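Local coordinates for nudix hydrolase domain-containing protein (Thermotoga maritima, PDB 3E57), which is of unknown function but, as a putative Nudix hydrolase, probably cleaves nucleoside diphosphates linked to another moiety, at residues B[25-30]-B[47-51]; B[16-22]-B[51-57]; B[130-136]-B[164-170]. The contacts are given in a common frame with arbitrary orientation. Residue numbers count along the deposited sequence, not the author numbering.

In the fold
Contacts 1 and 2 belong to one N-terminal unit in which strand 17-22 runs into helix 23-30 and helix 41-51 runs into strand 53-56. The helix pair of contact 1 and the strand pair of contact 2 share Y51 and a bridging water, and they touch through F47 and V21. Contact 3 lies across the chain, its centre about 31 Å from that of contact 1 and about 28 Å from that of contact 2, although contacts 2 and 3 reach the same branched sheet. All three are partly buried. Contact 1 packs aromatic rings on aromatic and acidic residues without direct hydrogen bonds, contact 2 uses regular antiparallel pairing, and contact 3 pairing interrupted by a classic bulge.

Contact 1. Residues B[25-30]-B[47-51]; sequences DFLKEF and FLDQY
Helix 23-30 packs against helix 41-51, the two helices between strands 17-22 and 53-56; segments 25-30 and 47-51 cross at 140° between their N-to-C directions, roughly antiparallel, with axes 11.5 Å apart at closest approach. D25 lies nearest Y51 (CA atoms 6.9 Å apart) and E29 nearest F47 (CA atoms 7.8 Å apart), one turn further along 25-30 and one turn back along 47-51. D25, with chi1 m, points toward the partner helix and sets its CG 3.3 Å from CD1 of Y51 (also m). A water donates to D25 OD2 at 2.6 Å and to Y51 O at 2.5 Å. The backbone O of D25 meets the edge of the F47 ring, 3.7 Å from CE1. At F26, CA lies 3.8 Å and CB 4.2 Å from F47 CZ; the CA-to-CB bond points sideways, and the t side chain also touches L143 and N145 of strand 131-145. E29 (chi1 t) lays its CG 3.6 Å from F47 CD1 and brings OE1 to 3.7 Å from Y51 CE2. F30, with chi1 m, turns its ring edge onto the face of F47: CE2 is 3.6 Å from F47 CG, the centroids are 5.0 Å apart and the planes meet at 69°, a T-shaped stack. F47 (chi1 t) is thus a knob in a hole formed by D25, F26, E29 and F30. With 318 Å² buried and no direct hydrogen bond across, the F47 and Y51 rings pack on F30, on F26 backbone and CB, and on acidic D25 and E29, while one water supplies the polar link.

Contact 2. Residues B[16-22]-B[51-57]; sequences ERILVVK and YGFFRER
Segments 16-22 and 51-57 pair as antiparallel strands, 17-22 and 53-56, whose axes approach to 4.1 Å at 132°. Y51 ends the preceding helix; its O accepts a hydrogen bond from a water at 2.5 Å, and that water accepts one from K22 N at 3.0 Å. G52 leaves helical geometry (phi/psi -71/145) and places its CA 3.5 Å from V20 O. F53 forms a hydrogen-bonded pair with V20, F53 N to V20 O 3.1 Å and V20 N to F53 O 2.8 Å; chi1 p swings its ring over V20, whose CG2 sits 3.6 Å from the ring centroid in a CH-pi contact. F54, chi1 m, faces L19 in a non-hydrogen-bonded pair (CA-CA 4.5 Å) and receives L19 CD1 over its ring face, 4.2 Å from the centroid. R55 pairs with I18, I18 N to R55 O 2.7 Å and R55 N to I18 O 3.0 Å. E56 stands opposite R17, CA-CA 4.2 Å; the R17 guanidinium forms its salt bridge with E109. R57 N donates to E16 O at 3.2 Å, and R57 NH1 forms a salt bridge with E16, its hydrogen bonds to OE1 and OE2 both weak at 3.4 Å. Regular β-pairing thus joins strand 53-56 to the main sheet through 17-22, which also bonds to strand 66-77. Backbone hydrogen bonds fix the register, one CH-pi contact lies on each face, and charge gathers at the E16 end.

Contact 3. Residues B[130-136]-B[164-170]; sequences EVDVSLR and GKFFSVK
Strands 131-135 and 165-169 run antiparallel, their axes 4.6 Å apart and inclined at 171°. Backbone hydrogen bonds define the register: K170 N to E130 O is 2.8 Å, D132 N to S168 O 2.7 Å, S134 N to K165 O 2.8 Å and K165 N to S134 O 2.9 Å. F167 and S168 both face D132 in a classic β bulge: D132 O accepts from F167 N at 2.9 Å and weakly from S168 N at 3.4 Å. F167 takes phi/psi -110/-53, and the register shifts by one: V131 pairs with V169 but V133 with F166. L135 and G164 approach to 4.0 Å between CA atoms, and G164 CA makes a CA-H...O contact with S134 O at 3.1 Å, where a CB would clash. Apolar contacts gather on the face of V131, V133, F166 and V169: V133 CG1 lies 3.5 Å from F166 CD1 and V131 CG1 4.0 Å from F166 CE1. E130 to V133 correspond to the end of the Nudix signature (REUXEEXGU), with D132 at the position usually held by glycine. K170 NZ bonds back to N128 O of helix 115-130, V131 and V133 pack on I75 of strand 66-77, and F166 meets W177 of strand 176-181 edge-to-face.

Contact 1. Residues B[25-30]-B[47-51]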
loop_
_atom_site.group_PDB
_atom_site.type_symbol
_atom_site.label_atom_id
_atom_site.label_comp_id
_atom_site.label_asym_id
_atom_site.label_seq_id
_atom_site.Cartn_x
_atom_site.Cartn_y
_atom_site.Cartn_z
ATOM N N ASP B 25 11.143 16.125 3.519
ATOM C CA ASP B 25 9.957 16.913 3.904
ATOM C C ASP B 25 8.663 16.069 3.815
ATOM O O ASP B 25 7.799 16.143 4.688
ATOM C CB ASP B 25 9.809 18.142 3.007
ATOM C CG ASP B 25 10.921 19.185 3.211
ATOM O OD1 ASP B 25 11.470 19.317 4.327
ATOM O OD2 ASP B 25 11.221 19.889 2.230
ATOM N N PHE B 26 8.538 15.289 2.743
ATOM C CA PHE B 26 7.396 14.369 2.571
ATOM C C PHE B 26 7.297 13.378 3.732
ATOM O O PHE B 26 6.263 13.288 4.397
ATOM C CB PHE B 26 7.491 13.634 1.224
ATOM C CG PHE B 26 6.561 12.455 1.101
ATOM C CD1 PHE B 26 5.195 12.638 0.950
ATOM C CD2 PHE B 26 7.057 11.160 1.126
ATOM C CE1 PHE B 26 4.332 11.543 0.843
ATOM C CE2 PHE B 26 6.190 10.059 1.023
ATOM C CZ PHE B 26 4.841 10.260 0.880
ATOM N N LEU B 27 8.377 12.650 3.989
ATOM C CA LEU B 27 8.383 11.652 5.062
ATOM C C LEU B 27 8.121 12.283 6.429
ATOM O O LEU B 27 7.410 11.706 7.262
ATOM C CB LEU B 27 9.700 10.862 5.072
ATOM C CG LEU B 27 10.013 10.073 3.786
ATOM C CD1 LEU B 27 11.471 9.598 3.780
ATOM C CD2 LEU B 27 9.059 8.895 3.577
ATOM N N LYS B 28 8.682 13.469 6.660
ATOM C CA LYS B 28 8.444 14.188 7.907
ATOM C C LYS B 28 6.960 14.523 8.071
ATOM O O LYS B 28 6.391 14.350 9.150
ATOM C CB LYS B 28 9.302 15.468 7.971
ATOM C CG LYS B 28 8.794 16.549 8.948
ATOM C CD LYS B 28 8.546 16.020 10.370
ATOM C CE LYS B 28 9.644 16.414 11.350
ATOM N NZ LYS B 28 9.457 15.637 12.606
ATOM N N GLU B 29 6.331 14.992 7.003
ATOM C CA GLU B 29 4.923 15.371 7.072
ATOM C C GLU B 29 3.998 14.148 7.127
ATOM O O GLU B 29 3.052 14.107 7.916
ATOM C CB GLU B 29 4.556 16.231 5.867
ATOM C CG GLU B 29 3.224 16.945 6.013
ATOM C CD GLU B 29 3.247 18.026 7.084
ATOM O OE1 GLU B 29 4.308 18.660 7.297
ATOM O OE2 GLU B 29 2.195 18.226 7.720
ATOM N N PHE B 30 4.271 13.158 6.286
ATOM C CA PHE B 30 3.328 12.050 6.106
ATOM C C PHE B 30 3.772 10.691 6.600
ATOM O O PHE B 30 2.961 9.765 6.670
ATOM C CB PHE B 30 2.944 11.969 4.642
ATOM C CG PHE B 30 2.221 13.181 4.163
ATOM C CD1 PHE B 30 0.940 13.451 4.608
ATOM C CD2 PHE B 30 2.830 14.071 3.289
ATOM C CE1 PHE B 30 0.260 14.581 4.172
ATOM C CE2 PHE B 30 2.158 15.198 2.851
ATOM C CZ PHE B 30 0.860 15.446 3.293
ATOM N N PHE B 47 0.741 21.556 2.598
ATOM C CA PHE B 47 2.048 20.905 2.469
ATOM C C PHE B 47 2.771 21.337 1.201
ATOM O O PHE B 47 3.976 21.612 1.227
ATOM C CB PHE B 47 1.885 19.377 2.515
ATOM C CG PHE B 47 3.081 18.626 2.034
ATOM C CD1 PHE B 47 4.153 18.386 2.881
ATOM C CD2 PHE B 47 3.130 18.121 0.740
ATOM C CE1 PHE B 47 5.271 17.683 2.442
ATOM C CE2 PHE B 47 4.242 17.424 0.299
ATOM C CZ PHE B 47 5.312 17.200 1.154
ATOM N N LEU B 48 2.039 21.420 0.091
ATOM C CA LEU B 48 2.614 21.875 -1.174
ATOM C C LEU B 48 3.075 23.330 -1.100
ATOM O O LEU B 48 4.154 23.660 -1.556
ATOM C CB LEU B 48 1.610 21.728 -2.325
ATOM C CG LEU B 48 1.218 20.316 -2.749
ATOM C CD1 LEU B 48 0.262 20.393 -3.943
ATOM C CD2 LEU B 48 2.475 19.500 -3.061
ATOM N N ASP B 49 2.246 24.196 -0.537
ATOM C CA ASP B 49 2.618 25.607 -0.419
ATOM C C ASP B 49 3.830 25.797 0.481
ATOM O O ASP B 49 4.654 26.674 0.228
ATOM C CB ASP B 49 1.442 26.442 0.081
ATOM C CG ASP B 49 0.547 26.929 -1.048
ATOM O OD1 ASP B 49 1.029 27.024 -2.207
ATOM O OD2 ASP B 49 -0.642 27.221 -0.762
ATOM N N GLN B 50 3.938 24.968 1.514
ATOM C CA GLN B 50 5.028 25.052 2.479
ATOM C C GLN B 50 6.340 24.404 1.999
ATOM O O GLN B 50 7.429 24.892 2.307
ATOM C CB GLN B 50 4.580 24.434 3.793
ATOM C CG GLN B 50 5.548 24.614 4.933
ATOM C CD GLN B 50 4.999 24.131 6.246
ATOM O OE1 GLN B 50 4.070 23.317 6.289
ATOM N NE2 GLN B 50 5.572 24.623 7.336
ATOM N N TYR B 51 6.249 23.311 1.247
ATOM C CA TYR B 51 7.445 22.557 0.858
ATOM C C TYR B 51 7.673 22.422 -0.646
ATOM O O TYR B 51 8.758 22.038 -1.069
ATOM C CB TYR B 51 7.387 21.164 1.482
ATOM C CG TYR B 51 7.393 21.176 2.986
ATOM C CD1 TYR B 51 8.554 21.457 3.694
ATOM C CD2 TYR B 51 6.238 20.890 3.704
ATOM C CE1 TYR B 51 8.561 21.458 5.077
ATOM C CE2 TYR B 51 6.235 20.890 5.082
ATOM C CZ TYR B 51 7.399 21.175 5.763
ATOM O OH TYR B 51 7.392 21.177 7.134
HETATM O O HOH W 1 10.349 20.396 -0.178
#

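Contact 2. Residues B[16-22]-B[51-57]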
loop_
_atom_site.group_PDB
_atom_site.type_symbol
_atom_site.label_atom_id
_atom_site.label_comp_id
_atom_site.label_asym_id
_atom_site.label_seq_id
_atom_site.Cartn_x
_atom_site.Cartn_y
_atom_site.Cartn_z
ATOM N N GLU B 16 10.711 22.513 -19.418
ATOM C CA GLU B 16 9.629 22.079 -18.492
ATOM C C GLU B 16 10.148 21.941 -17.052
ATOM O O GLU B 16 10.727 20.913 -16.687
ATOM C CB GLU B 16 9.030 20.753 -18.981
ATOM C CG GLU B 16 7.848 20.234 -18.153
ATOM C CD GLU B 16 7.324 18.888 -18.627
ATOM O OE1 GLU B 16 7.923 18.300 -19.553
ATOM O OE2 GLU B 16 6.312 18.410 -18.063
ATOM N N ARG B 17 9.946 22.981 -16.243
ATOM C CA ARG B 17 10.222 22.910 -14.805
ATOM C C ARG B 17 8.956 22.445 -14.093
ATOM O O ARG B 17 7.878 23.001 -14.315
ATOM C CB ARG B 17 10.657 24.265 -14.250
ATOM C CG ARG B 17 12.005 24.756 -14.790
ATOM C CD ARG B 17 12.971 25.099 -13.659
ATOM N NE ARG B 17 12.464 26.169 -12.801
ATOM C CZ ARG B 17 12.907 26.423 -11.571
ATOM N NH1 ARG B 17 13.885 25.702 -11.029
ATOM N NH2 ARG B 17 12.372 27.415 -10.871
ATOM N N ILE B 18 9.092 21.450 -13.222
ATOM C CA ILE B 18 7.920 20.777 -12.643
ATOM C C ILE B 18 7.920 20.720 -11.115
ATOM O O ILE B 18 8.969 20.822 -10.486
ATOM C CB ILE B 18 7.714 19.358 -13.246
ATOM C CG1 ILE B 18 8.995 18.509 -13.207
ATOM C CG2 ILE B 18 7.225 19.467 -14.678
ATOM C CD1 ILE B 18 9.322 17.910 -11.872
ATOM N N LEU B 19 6.726 20.562 -10.532
ATOM C CA LEU B 19 6.547 20.602 -9.080
ATOM C C LEU B 19 7.139 19.367 -8.406
ATOM O O LEU B 19 6.848 18.221 -8.788
ATOM C CB LEU B 19 5.059 20.729 -8.711
ATOM C CG LEU B 19 4.675 20.846 -7.226
ATOM C CD1 LEU B 19 5.248 22.117 -6.607
ATOM C CD2 LEU B 19 3.164 20.809 -7.056
ATOM N N VAL B 20 7.957 19.621 -7.388
ATOM C CA VAL B 20 8.586 18.572 -6.602
ATOM C C VAL B 20 8.540 18.922 -5.121
ATOM O O VAL B 20 8.283 20.063 -4.759
ATOM C CB VAL B 20 10.051 18.352 -7.041
ATOM C CG1 VAL B 20 10.103 17.872 -8.477
ATOM C CG2 VAL B 20 10.887 19.645 -6.878
ATOM N N VAL B 21 8.757 17.920 -4.273
ATOM C CA VAL B 21 9.035 18.133 -2.856
ATOM C C VAL B 21 10.249 17.301 -2.474
ATOM O O VAL B 21 10.549 16.310 -3.127
ATOM C CB VAL B 21 7.850 17.743 -1.947
ATOM C CG1 VAL B 21 6.665 18.649 -2.193
ATOM C CG2 VAL B 21 7.466 16.277 -2.150
ATOM N N LYS B 22 10.967 17.727 -1.439
ATOM C CA LYS B 22 12.067 16.933 -0.898
ATOM C C LYS B 22 11.461 15.714 -0.222
ATOM O O LYS B 22 10.452 15.824 0.469
ATOM C CB LYS B 22 12.909 17.736 0.106
ATOM C CG LYS B 22 13.695 18.891 -0.512
ATOM C CD LYS B 22 14.854 19.377 0.389
ATOM C CE LYS B 22 14.381 19.908 1.751
ATOM N NZ LYS B 22 15.485 20.624 2.505
ATOM N N TYR B 51 6.249 23.311 1.247
ATOM C CA TYR B 51 7.445 22.557 0.858
ATOM C C TYR B 51 7.673 22.422 -0.646
ATOM O O TYR B 51 8.758 22.038 -1.069
ATOM C CB TYR B 51 7.387 21.164 1.482
ATOM C CG TYR B 51 7.393 21.176 2.986
ATOM C CD1 TYR B 51 8.554 21.457 3.694
ATOM C CD2 TYR B 51 6.238 20.890 3.704
ATOM C CE1 TYR B 51 8.561 21.458 5.077
ATOM C CE2 TYR B 51 6.235 20.890 5.082
ATOM C CZ TYR B 51 7.399 21.175 5.763
ATOM O OH TYR B 51 7.392 21.177 7.134
ATOM N N GLY B 52 6.658 22.729 -1.448
ATOM C CA GLY B 52 6.746 22.556 -2.889
ATOM C C GLY B 52 7.668 23.569 -3.541
ATOM O O GLY B 52 7.754 24.716 -3.096
ATOM N N PHE B 53 8.371 23.125 -4.580
ATOM C CA PHE B 53 9.167 24.008 -5.433
ATOM C C PHE B 53 9.291 23.370 -6.813
ATOM O O PHE B 53 8.917 22.208 -6.996
ATOM C CB PHE B 53 10.544 24.299 -4.811
ATOM C CG PHE B 53 11.418 23.080 -4.621
ATOM C CD1 PHE B 53 12.498 22.844 -5.465
ATOM C CD2 PHE B 53 11.177 22.189 -3.586
ATOM C CE1 PHE B 53 13.310 21.732 -5.290
ATOM C CE2 PHE B 53 11.987 21.074 -3.403
ATOM C CZ PHE B 53 13.055 20.845 -4.259
ATOM N N PHE B 54 9.790 24.127 -7.789
ATOM C CA PHE B 54 9.887 23.628 -9.162
ATOM C C PHE B 54 11.326 23.379 -9.593
ATOM O O PHE B 54 12.237 24.091 -9.177
ATOM C CB PHE B 54 9.184 24.576 -10.129
ATOM C CG PHE B 54 7.718 24.714 -9.866
ATOM C CD1 PHE B 54 6.806 23.872 -10.486
ATOM C CD2 PHE B 54 7.248 25.670 -8.983
ATOM C CE1 PHE B 54 5.443 23.990 -10.235
ATOM C CE2 PHE B 54 5.885 25.796 -8.724
ATOM C CZ PHE B 54 4.982 24.953 -9.355
ATOM N N ARG B 55 11.511 22.350 -10.418
ATOM C CA ARG B 55 12.824 21.932 -10.911
ATOM C C ARG B 55 12.692 21.284 -12.284
ATOM O O ARG B 55 11.642 20.738 -12.619
ATOM C CB ARG B 55 13.476 20.928 -9.949
ATOM C CG ARG B 55 14.040 21.533 -8.659
ATOM C CD ARG B 55 15.223 22.477 -8.918
ATOM N NE ARG B 55 15.805 22.997 -7.673
ATOM C CZ ARG B 55 15.516 24.174 -7.107
ATOM N NH1 ARG B 55 14.637 25.010 -7.654
ATOM N NH2 ARG B 55 16.119 24.522 -5.974
ATOM N N GLU B 56 13.767 21.349 -13.065
ATOM C CA GLU B 56 13.825 20.716 -14.383
ATOM C C GLU B 56 13.474 19.233 -14.293
ATOM O O GLU B 56 13.983 18.530 -13.425
ATOM C CB GLU B 56 15.231 20.886 -14.978
ATOM C CG GLU B 56 15.481 20.148 -16.294
ATOM C CD GLU B 56 14.600 20.624 -17.434
ATOM O OE1 GLU B 56 14.176 21.805 -17.422
ATOM O OE2 GLU B 56 14.354 19.813 -18.358
ATOM N N ARG B 57 12.619 18.774 -15.207
ATOM C CA ARG B 57 12.098 17.400 -15.199
ATOM C C ARG B 57 13.196 16.358 -15.374
ATOM O O ARG B 57 13.268 15.393 -14.614
ATOM C CB ARG B 57 11.040 17.223 -16.297
ATOM C CG ARG B 57 10.412 15.827 -16.362
ATOM C CD ARG B 57 9.178 15.816 -17.257
ATOM N NE ARG B 57 8.702 14.461 -17.545
ATOM C CZ ARG B 57 7.609 14.172 -18.256
ATOM N NH1 ARG B 57 6.850 15.140 -18.768
ATOM N NH2 ARG B 57 7.265 12.904 -18.456
HETATM O O HOH W 1 10.349 20.396 -0.178
#

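Contact 3. Residues B[130-136]-B[164-170]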
loop_
_atom_site.group_PDB
_atom_site.type_symbol
_atom_site.label_atom_id
_atom_site.label_comp_id
_atom_site.label_asym_id
_atom_site.label_seq_id
_atom_site.Cartn_x
_atom_site.Cartn_y
_atom_site.Cartn_z
ATOM N N GLU B 130 -5.510 14.718 -22.011
ATOM C CA GLU B 130 -5.656 13.298 -22.342
ATOM C C GLU B 130 -7.071 12.934 -22.755
ATOM O O GLU B 130 -7.264 12.091 -23.625
ATOM C CB GLU B 130 -5.257 12.423 -21.153
ATOM C CG GLU B 130 -3.902 12.752 -20.546
ATOM C CD GLU B 130 -2.808 11.771 -20.937
ATOM O OE1 GLU B 130 -2.390 10.977 -20.064
ATOM O OE2 GLU B 130 -2.366 11.794 -22.109
ATOM N N VAL B 131 -8.067 13.543 -22.124
ATOM C CA VAL B 131 -9.442 13.125 -22.346
ATOM C C VAL B 131 -10.400 14.298 -22.412
ATOM O O VAL B 131 -10.163 15.333 -21.789
ATOM C CB VAL B 131 -9.911 12.181 -21.224
ATOM C CG1 VAL B 131 -9.075 10.893 -21.222
ATOM C CG2 VAL B 131 -9.837 12.879 -19.876
ATOM N N ASP B 132 -11.485 14.109 -23.161
ATOM C CA ASP B 132 -12.599 15.047 -23.176
ATOM C C ASP B 132 -13.670 14.543 -22.211
ATOM O O ASP B 132 -14.364 13.561 -22.480
ATOM C CB ASP B 132 -13.164 15.204 -24.594
ATOM C CG ASP B 132 -14.189 16.322 -24.702
ATOM O OD1 ASP B 132 -14.311 17.148 -23.764
ATOM O OD2 ASP B 132 -14.878 16.375 -25.744
ATOM N N VAL B 133 -13.769 15.219 -21.073
ATOM C CA VAL B 133 -14.707 14.862 -20.021
ATOM C C VAL B 133 -15.304 16.124 -19.417
ATOM O O VAL B 133 -14.712 17.198 -19.495
ATOM C CB VAL B 133 -14.004 14.068 -18.890
ATOM C CG1 VAL B 133 -13.297 12.863 -19.461
ATOM C CG2 VAL B 133 -13.006 14.957 -18.162
ATOM N N SER B 134 -16.477 15.989 -18.816
ATOM C CA SER B 134 -17.052 17.055 -18.018
ATOM C C SER B 134 -17.277 16.563 -16.585
ATOM O O SER B 134 -18.208 15.817 -16.322
ATOM C CB SER B 134 -18.360 17.525 -18.649
ATOM O OG SER B 134 -18.957 18.511 -17.846
ATOM N N LEU B 135 -16.428 17.004 -15.662
ATOM C CA LEU B 135 -16.362 16.415 -14.316
ATOM C C LEU B 135 -17.031 17.276 -13.249
ATOM O O LEU B 135 -16.731 18.470 -13.148
ATOM C CB LEU B 135 -14.899 16.169 -13.927
ATOM C CG LEU B 135 -14.129 15.165 -14.791
ATOM C CD1 LEU B 135 -12.748 14.915 -14.218
ATOM C CD2 LEU B 135 -14.880 13.852 -14.934
ATOM N N ARG B 136 -17.938 16.664 -12.478
ATOM C CA ARG B 136 -18.571 17.294 -11.310
ATOM C C ARG B 136 -17.544 17.530 -10.214
ATOM O O ARG B 136 -16.911 18.585 -10.142
ATOM C CB ARG B 136 -19.672 16.399 -10.704
ATOM C CG ARG B 136 -21.045 16.499 -11.287
ATOM C CD ARG B 136 -21.429 15.308 -12.174
ATOM N NE ARG B 136 -21.177 15.583 -13.589
ATOM C CZ ARG B 136 -21.682 14.895 -14.612
ATOM N NH1 ARG B 136 -22.488 13.856 -14.416
ATOM N NH2 ARG B 136 -21.373 15.259 -15.852
ATOM N N GLY B 164 -18.116 12.287 -13.683
ATOM C CA GLY B 164 -18.662 13.165 -14.711
ATOM C C GLY B 164 -19.180 12.463 -15.945
ATOM O O GLY B 164 -19.640 11.322 -15.882
ATOM N N LYS B 165 -19.123 13.165 -17.068
ATOM C CA LYS B 165 -19.453 12.587 -18.351
ATOM C C LYS B 165 -18.140 12.436 -19.084
ATOM O O LYS B 165 -17.366 13.389 -19.159
ATOM C CB LYS B 165 -20.410 13.500 -19.145
ATOM C CG LYS B 165 -21.093 12.798 -20.328
ATOM C CD LYS B 165 -22.447 12.157 -19.939
ATOM C CE LYS B 165 -22.659 10.790 -20.615
ATOM N NZ LYS B 165 -22.602 10.820 -22.107
ATOM N N PHE B 166 -17.876 11.233 -19.582
ATOM C CA PHE B 166 -16.720 10.970 -20.423
ATOM C C PHE B 166 -17.189 10.952 -21.871
ATOM O O PHE B 166 -18.188 10.318 -22.184
ATOM C CB PHE B 166 -16.075 9.620 -20.077
ATOM C CG PHE B 166 -14.989 9.219 -21.027
ATOM C CD1 PHE B 166 -13.690 9.673 -20.846
ATOM C CD2 PHE B 166 -15.267 8.413 -22.123
ATOM C CE1 PHE B 166 -12.695 9.329 -21.736
ATOM C CE2 PHE B 166 -14.270 8.065 -23.010
ATOM C CZ PHE B 166 -12.984 8.525 -22.817
ATOM N N PHE B 167 -16.457 11.634 -22.747
ATOM C CA PHE B 167 -16.817 11.703 -24.168
ATOM C C PHE B 167 -15.844 10.917 -25.023
ATOM O O PHE B 167 -16.263 10.057 -25.802
ATOM C CB PHE B 167 -16.880 13.156 -24.638
ATOM C CG PHE B 167 -17.916 13.966 -23.926
ATOM C CD1 PHE B 167 -19.266 13.764 -24.185
ATOM C CD2 PHE B 167 -17.549 14.922 -22.988
ATOM C CE1 PHE B 167 -20.234 14.504 -23.525
ATOM C CE2 PHE B 167 -18.506 15.669 -22.323
ATOM C CZ PHE B 167 -19.856 15.460 -22.591
ATOM N N SER B 168 -14.551 11.202 -24.875
ATOM C CA SER B 168 -13.522 10.501 -25.641
ATOM C C SER B 168 -12.110 10.791 -25.139
ATOM O O SER B 168 -11.898 11.666 -24.298
ATOM C CB SER B 168 -13.595 10.904 -27.118
ATOM O OG SER B 168 -13.191 12.254 -27.294
ATOM N N VAL B 169 -11.146 10.053 -25.680
ATOM C CA VAL B 169 -9.735 10.361 -25.464
ATOM C C VAL B 169 -9.318 11.405 -26.499
ATOM O O VAL B 169 -9.827 11.413 -27.622
ATOM C CB VAL B 169 -8.826 9.094 -25.526
ATOM C CG1 VAL B 169 -9.347 8.028 -24.580
ATOM C CG2 VAL B 169 -8.705 8.544 -26.949
ATOM N N LYS B 170 -8.419 12.302 -26.112
ATOM C CA LYS B 170 -7.949 13.348 -27.025
ATOM C C LYS B 170 -7.178 12.717 -28.173
ATOM O O LYS B 170 -7.391 13.071 -29.333
ATOM C CB LYS B 170 -7.082 14.392 -26.295
ATOM C CG LYS B 170 -7.734 15.776 -26.038
ATOM C CD LYS B 170 -9.260 15.751 -25.880
ATOM C CE LYS B 170 -9.787 16.855 -24.953
ATOM N NZ LYS B 170 -8.921 18.061 -24.831
#